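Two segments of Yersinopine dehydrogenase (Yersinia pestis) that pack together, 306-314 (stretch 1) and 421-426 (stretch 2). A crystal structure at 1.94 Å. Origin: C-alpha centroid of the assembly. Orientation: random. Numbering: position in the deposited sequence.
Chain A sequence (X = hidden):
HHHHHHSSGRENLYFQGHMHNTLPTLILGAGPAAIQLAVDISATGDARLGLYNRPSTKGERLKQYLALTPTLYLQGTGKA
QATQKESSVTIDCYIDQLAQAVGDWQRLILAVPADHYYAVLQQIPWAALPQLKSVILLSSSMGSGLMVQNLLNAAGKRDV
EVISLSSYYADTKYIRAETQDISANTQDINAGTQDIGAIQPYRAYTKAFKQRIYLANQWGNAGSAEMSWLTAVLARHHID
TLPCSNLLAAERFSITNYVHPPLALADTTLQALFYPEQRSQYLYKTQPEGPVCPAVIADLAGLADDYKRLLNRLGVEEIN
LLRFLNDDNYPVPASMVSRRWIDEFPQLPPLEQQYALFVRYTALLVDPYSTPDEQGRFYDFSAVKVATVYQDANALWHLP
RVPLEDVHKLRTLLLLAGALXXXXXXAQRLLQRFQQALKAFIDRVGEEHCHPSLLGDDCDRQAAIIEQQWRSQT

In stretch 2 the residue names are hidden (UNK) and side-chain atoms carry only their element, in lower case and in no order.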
ATOM      1  N   ASP A 306      -4.321 -24.589  -2.617  1.00 26.47           N
ATOM      2  CA  ASP A 306      -3.885 -25.764  -3.369  1.00 29.00           C
ATOM      3  C   ASP A 306      -2.953 -26.644  -2.521  1.00 31.65           C
ATOM      4  O   ASP A 306      -3.078 -27.878  -2.502  1.00 27.91           O
ATOM      5  CB  ASP A 306      -3.172 -25.331  -4.652  1.00 29.29           C
ATOM      6  CG  ASP A 306      -4.118 -24.741  -5.714  1.00 30.04           C
ATOM      7  OD1 ASP A 306      -5.352 -24.700  -5.507  1.00 31.92           O
ATOM      8  OD2 ASP A 306      -3.603 -24.335  -6.781  1.00 27.79           O
ATOM      9  N   TYR A 307      -1.987 -26.019  -1.838  1.00 31.35           N
ATOM     10  CA  TYR A 307      -1.058 -26.775  -1.012  1.00 30.11           C
ATOM     11  C   TYR A 307      -1.787 -27.453   0.141  1.00 32.14           C
ATOM     12  O   TYR A 307      -1.451 -28.573   0.517  1.00 31.65           O
ATOM     13  CB  TYR A 307       0.046 -25.867  -0.481  1.00 29.86           C
ATOM     14  CG  TYR A 307       1.073 -25.369  -1.497  1.00 33.95           C
ATOM     15  CD1 TYR A 307       1.453 -26.124  -2.596  1.00 43.45           C
ATOM     16  CD2 TYR A 307       1.690 -24.141  -1.320  1.00 35.44           C
ATOM     17  CE1 TYR A 307       2.420 -25.660  -3.499  1.00 42.41           C
ATOM     18  CE2 TYR A 307       2.653 -23.669  -2.210  1.00 34.66           C
ATOM     19  CZ  TYR A 307       3.012 -24.416  -3.299  1.00 43.56           C
ATOM     20  OH  TYR A 307       3.964 -23.899  -4.189  1.00 43.92           O
ATOM     21  N   LYS A 308      -2.810 -26.812   0.691  1.00 29.72           N
ATOM     22  CA  LYS A 308      -3.617 -27.479   1.706  1.00 31.04           C
ATOM     23  C   LYS A 308      -4.240 -28.753   1.152  1.00 30.66           C
ATOM     24  O   LYS A 308      -4.252 -29.797   1.829  1.00 31.00           O
ATOM     25  CB  LYS A 308      -4.695 -26.544   2.230  1.00 32.98           C
ATOM     26  CG  LYS A 308      -5.812 -27.209   3.012  1.00 34.97           C
ATOM     27  CD  LYS A 308      -6.774 -26.090   3.458  1.00 47.55           C
ATOM     28  CE  LYS A 308      -7.911 -26.604   4.290  1.00 52.66           C
ATOM     29  NZ  LYS A 308      -8.660 -27.651   3.572  1.00 59.70           N
ATOM     30  N   ARG A 309      -4.773 -28.684  -0.072  1.00 32.55           N
ATOM     31  CA  ARG A 309      -5.330 -29.870  -0.718  1.00 39.76           C
ATOM     32  C   ARG A 309      -4.284 -30.962  -0.856  1.00 37.70           C
ATOM     33  O   ARG A 309      -4.562 -32.135  -0.588  1.00 38.49           O
ATOM     34  CB  ARG A 309      -5.881 -29.530  -2.104  1.00 38.08           C
ATOM     35  CG  ARG A 309      -7.362 -29.839  -2.277  1.00 49.22           C
ATOM     36  CD  ARG A 309      -7.919 -29.465  -3.693  1.00 54.58           C
ATOM     37  NE  ARG A 309      -7.624 -28.082  -4.096  1.00 47.88           N
ATOM     38  CZ  ARG A 309      -8.231 -27.005  -3.607  1.00 56.01           C
ATOM     39  NH1 ARG A 309      -9.175 -27.139  -2.685  1.00 68.41           N
ATOM     40  NH2 ARG A 309      -7.890 -25.787  -4.031  1.00 51.88           N
ATOM     41  N   LEU A 310      -3.085 -30.596  -1.322  1.00 32.90           N
ATOM     42  CA  LEU A 310      -2.042 -31.586  -1.561  1.00 30.16           C
ATOM     43  C   LEU A 310      -1.528 -32.167  -0.256  1.00 31.87           C
ATOM     44  O   LEU A 310      -1.411 -33.388  -0.113  1.00 32.01           O
ATOM     45  CB  LEU A 310      -0.888 -30.956  -2.350  1.00 29.52           C
ATOM     46  CG  LEU A 310       0.304 -31.863  -2.650  1.00 32.79           C
ATOM     47  CD1 LEU A 310      -0.142 -33.097  -3.400  1.00 30.64           C
ATOM     48  CD2 LEU A 310       1.368 -31.115  -3.452  1.00 30.98           C
ATOM     49  N   LEU A 311      -1.177 -31.299   0.692  1.00 30.46           N
ATOM     50  CA  LEU A 311      -0.716 -31.752   1.999  1.00 33.30           C
ATOM     51  C   LEU A 311      -1.746 -32.652   2.670  1.00 33.91           C
ATOM     52  O   LEU A 311      -1.416 -33.748   3.145  1.00 34.55           O
ATOM     53  CB  LEU A 311      -0.405 -30.548   2.868  1.00 34.48           C
ATOM     54  CG  LEU A 311       0.827 -29.744   2.466  1.00 27.33           C
ATOM     55  CD1 LEU A 311       0.898 -28.446   3.245  1.00 30.45           C
ATOM     56  CD2 LEU A 311       2.066 -30.564   2.722  1.00 30.43           C
ATOM     57  N   ASN A 312      -3.003 -32.205   2.722  1.00 32.34           N
ATOM     58  CA  ASN A 312      -4.044 -33.025   3.330  1.00 37.17           C
ATOM     59  C   ASN A 312      -4.095 -34.409   2.699  1.00 37.16           C
ATOM     60  O   ASN A 312      -4.246 -35.415   3.401  1.00 33.36           O
ATOM     61  CB  ASN A 312      -5.395 -32.339   3.201  1.00 35.95           C
ATOM     62  CG  ASN A 312      -5.535 -31.133   4.127  1.00 37.04           C
ATOM     63  OD1 ASN A 312      -4.609 -30.772   4.847  1.00 37.23           O
ATOM     64  ND2 ASN A 312      -6.675 -30.498   4.080  1.00 34.00           N
ATOM     65  N   ARG A 313      -3.981 -34.475   1.371  1.00 37.37           N
ATOM     66  CA  ARG A 313      -3.946 -35.762   0.684  1.00 37.81           C
ATOM     67  C   ARG A 313      -2.763 -36.588   1.142  1.00 35.19           C
ATOM     68  O   ARG A 313      -2.853 -37.814   1.252  1.00 39.94           O
ATOM     69  CB  ARG A 313      -3.881 -35.527  -0.829  1.00 41.43           C
ATOM     70  CG  ARG A 313      -3.830 -36.785  -1.659  1.00 41.06           C
ATOM     71  CD  ARG A 313      -5.166 -37.486  -1.688  1.00 44.18           C
ATOM     72  NE  ARG A 313      -5.146 -38.508  -2.722  1.00 48.46           N
ATOM     73  CZ  ARG A 313      -4.771 -39.769  -2.533  1.00 48.72           C
ATOM     74  NH1 ARG A 313      -4.416 -40.198  -1.327  1.00 47.02           N
ATOM     75  NH2 ARG A 313      -4.774 -40.611  -3.559  1.00 55.67           N
ATOM     76  N   LEU A 314      -1.634 -35.936   1.381  1.00 33.80           N
ATOM     77  CA  LEU A 314      -0.449 -36.616   1.869  1.00 34.15           C
ATOM     78  C   LEU A 314      -0.501 -36.916   3.358  1.00 37.62           C
ATOM     79  O   LEU A 314       0.459 -37.490   3.875  1.00 36.77           O
ATOM     80  CB  LEU A 314       0.791 -35.779   1.554  1.00 31.58           C
ATOM     81  CG  LEU A 314       1.008 -35.673   0.039  1.00 29.17           C
ATOM     82  CD1 LEU A 314       1.916 -34.526  -0.278  1.00 28.37           C
ATOM     83  CD2 LEU A 314       1.563 -36.985  -0.525  1.00 37.40           C
ATOM     84  N   UNK A 421      -4.421 -37.505  -7.869  1.00 38.97           N
ATOM     85  CA  UNK A 421      -5.793 -37.096  -8.167  1.00 45.72           C
ATOM     86  C   UNK A 421      -6.188 -35.841  -7.377  1.00 45.46           C
ATOM     87  O   UNK A 421      -7.327 -35.697  -6.927  1.00 42.43           O
ATOM     88  c   UNK A 421      -6.423 -39.499  -8.719  1.00 59.26           C
ATOM     89  c   UNK A 421      -6.771 -38.245  -7.909  1.00 48.79           C
ATOM     90  o   UNK A 421      -6.330 -39.372  -9.963  1.00 55.21           O
ATOM     91  o   UNK A 421      -6.228 -40.593  -8.116  1.00 57.80           O
ATOM     92  N   UNK A 422      -5.236 -34.927  -7.218  1.00 39.06           N
ATOM     93  CA  UNK A 422      -5.438 -33.668  -6.510  1.00 36.00           C
ATOM     94  C   UNK A 422      -5.315 -32.544  -7.529  1.00 37.40           C
ATOM     95  O   UNK A 422      -4.305 -32.461  -8.234  1.00 35.91           O
ATOM     96  c   UNK A 422      -4.499 -32.098  -4.805  1.00 37.46           C
ATOM     97  c   UNK A 422      -4.400 -33.483  -5.390  1.00 35.72           C
ATOM     98  c   UNK A 422      -4.575 -34.531  -4.275  1.00 34.73           C
ATOM     99  N   UNK A 423      -6.308 -31.660  -7.584  1.00 36.37           N
ATOM    100  CA  UNK A 423      -6.271 -30.530  -8.510  1.00 39.42           C
ATOM    101  C   UNK A 423      -5.739 -29.314  -7.774  1.00 35.51           C
ATOM    102  O   UNK A 423      -6.110 -29.060  -6.619  1.00 39.24           O
ATOM    103  c   UNK A 423      -7.661 -30.258  -9.123  1.00 42.07           C
ATOM    104  c   UNK A 423      -8.221 -31.555  -9.709  1.00 48.88           C
ATOM    105  c   UNK A 423      -8.600 -29.666  -8.109  1.00 50.77           C
ATOM    106  N   UNK A 424      -4.823 -28.594  -8.423  1.00 35.35           N
ATOM    107  CA  UNK A 424      -4.251 -27.348  -7.902  1.00 33.50           C
ATOM    108  C   UNK A 424      -4.417 -26.260  -8.968  1.00 31.07           C
ATOM    109  O   UNK A 424      -3.469 -25.931  -9.701  1.00 28.72           O
ATOM    110  c   UNK A 424      -2.533 -28.675  -6.454  1.00 32.00           C
ATOM    111  s   UNK A 424      -0.767 -28.959  -6.271  1.00 32.36           S
ATOM    112  c   UNK A 424      -2.784 -27.552  -7.510  1.00 29.73           C
ATOM    113  c   UNK A 424      -0.461 -27.634  -5.134  1.00 35.09           C
ATOM    114  N   UNK A 425      -5.617 -25.681  -9.091  1.00 33.69           N
ATOM    115  CA  UNK A 425      -5.872 -24.769 -10.223  1.00 34.56           C
ATOM    116  C   UNK A 425      -5.008 -23.533 -10.212  1.00 35.64           C
ATOM    117  O   UNK A 425      -4.675 -23.019 -11.281  1.00 33.84           O
ATOM    118  c   UNK A 425      -7.357 -24.410 -10.067  1.00 37.39           C
ATOM    119  c   UNK A 425      -6.836 -25.940  -8.316  1.00 37.76           C
ATOM    120  c   UNK A 425      -7.928 -25.454  -9.224  1.00 42.87           C
ATOM    121  N   UNK A 426      -4.662 -22.989  -9.049  1.00 30.14           N
ATOM    122  CA  UNK A 426      -3.814 -21.803  -9.067  1.00 27.22           C
ATOM    123  C   UNK A 426      -2.401 -22.170  -9.490  1.00 26.44           C
ATOM    124  O   UNK A 426      -1.805 -21.495 -10.339  1.00 24.42           O
ATOM    125  c   UNK A 426      -3.837 -21.109  -7.708  1.00 31.25           C
ATOM    126  c   UNK A 426      -3.048 -19.842  -7.734  1.00 28.57           C
ATOM    127  o   UNK A 426      -5.192 -20.791  -7.405  1.00 28.03           O
TER
HETATM  128  O   HOH W   1      -6.955 -22.575  -6.373  1.00 34.23           O

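Position 421 carries four side-chain atoms, two carbons and then two oxygens on the second carbon, which is a carboxylate one methylene from CA. Its nearest approach to stretch 1 is a carboxylate oxygen 4.8 Å from Arg 313 NH2, too far for a contact, so composition alone identifies it: Asp 421. Its backbone angles, 69/37°, are unusual for a residue with a side chain.

Position 422 has three carbons, one bonded to CA and bearing the other two. The CA-to-CB bond points toward the helix of stretch 1, where one branch carbon lies 3.5 Å from Arg 313 CG and the other 4.0 Å from Arg 309 CB. Carbon thus meets the aliphatic parts of two arginines one helical turn apart. This beta-branched, wholly carbon side chain is that of Val 422.

Position 423 repeats the pattern of one carbon carrying two, but here CB points sideways. The main contact is made by the backbone: Arg 309 NE donates a hydrogen bond to the O of position 423 at 3.1 Å, with an angle of 137°. The oxygen lies at the guanidinium edge, near its plane, as expected for an acceptor of an N-H there. The branching again gives a valine, Val 423.

Position 424 shows an unbranched chain of two carbons, a sulfur and a terminal carbon. The terminal carbon is 3.5 Å from Tyr 307 CD1, and the sulfur is 4.1 Å from Leu 310 CD2, so the buried chain end packs against two apolar side chains of the helix. The thioether defines Met 424.

At position 425 three carbons close a ring onto the backbone N. The ring carbon bonded to N sits 3.4 Å from Asp 306 OD1. The nitrogen, 3.3 Å from Asp 306 OD2, has no hydrogen to share. Only proline closes such a ring: Pro 425.

At position 426 CB carries one oxygen and one carbon. The backbone N donates a weak hydrogen bond to Asp 306 OD2, 2.8 Å long but bent to 122°. Water 1 lies 2.7 Å from the side-chain oxygen and donates to Asp 306 OD1 at 2.8 Å, bridging the two side chains. This beta-branched, hydroxyl-bearing side chain is that of Thr 426.

The contact buries 475 Å² and combines polar and apolar parts. Asp 306 faces the start of the second helix, just after the N-cap residue Met 424, and its OD1 also forms a salt bridge with Arg 309 NH2 at 3.1 Å. Arg 309 therefore links that carboxylate to the loop carbonyl of Val 423, while Val 422 and Met 424 supply the apolar packing along the first helix.

Stretch 2 (421-426) DVVMPT
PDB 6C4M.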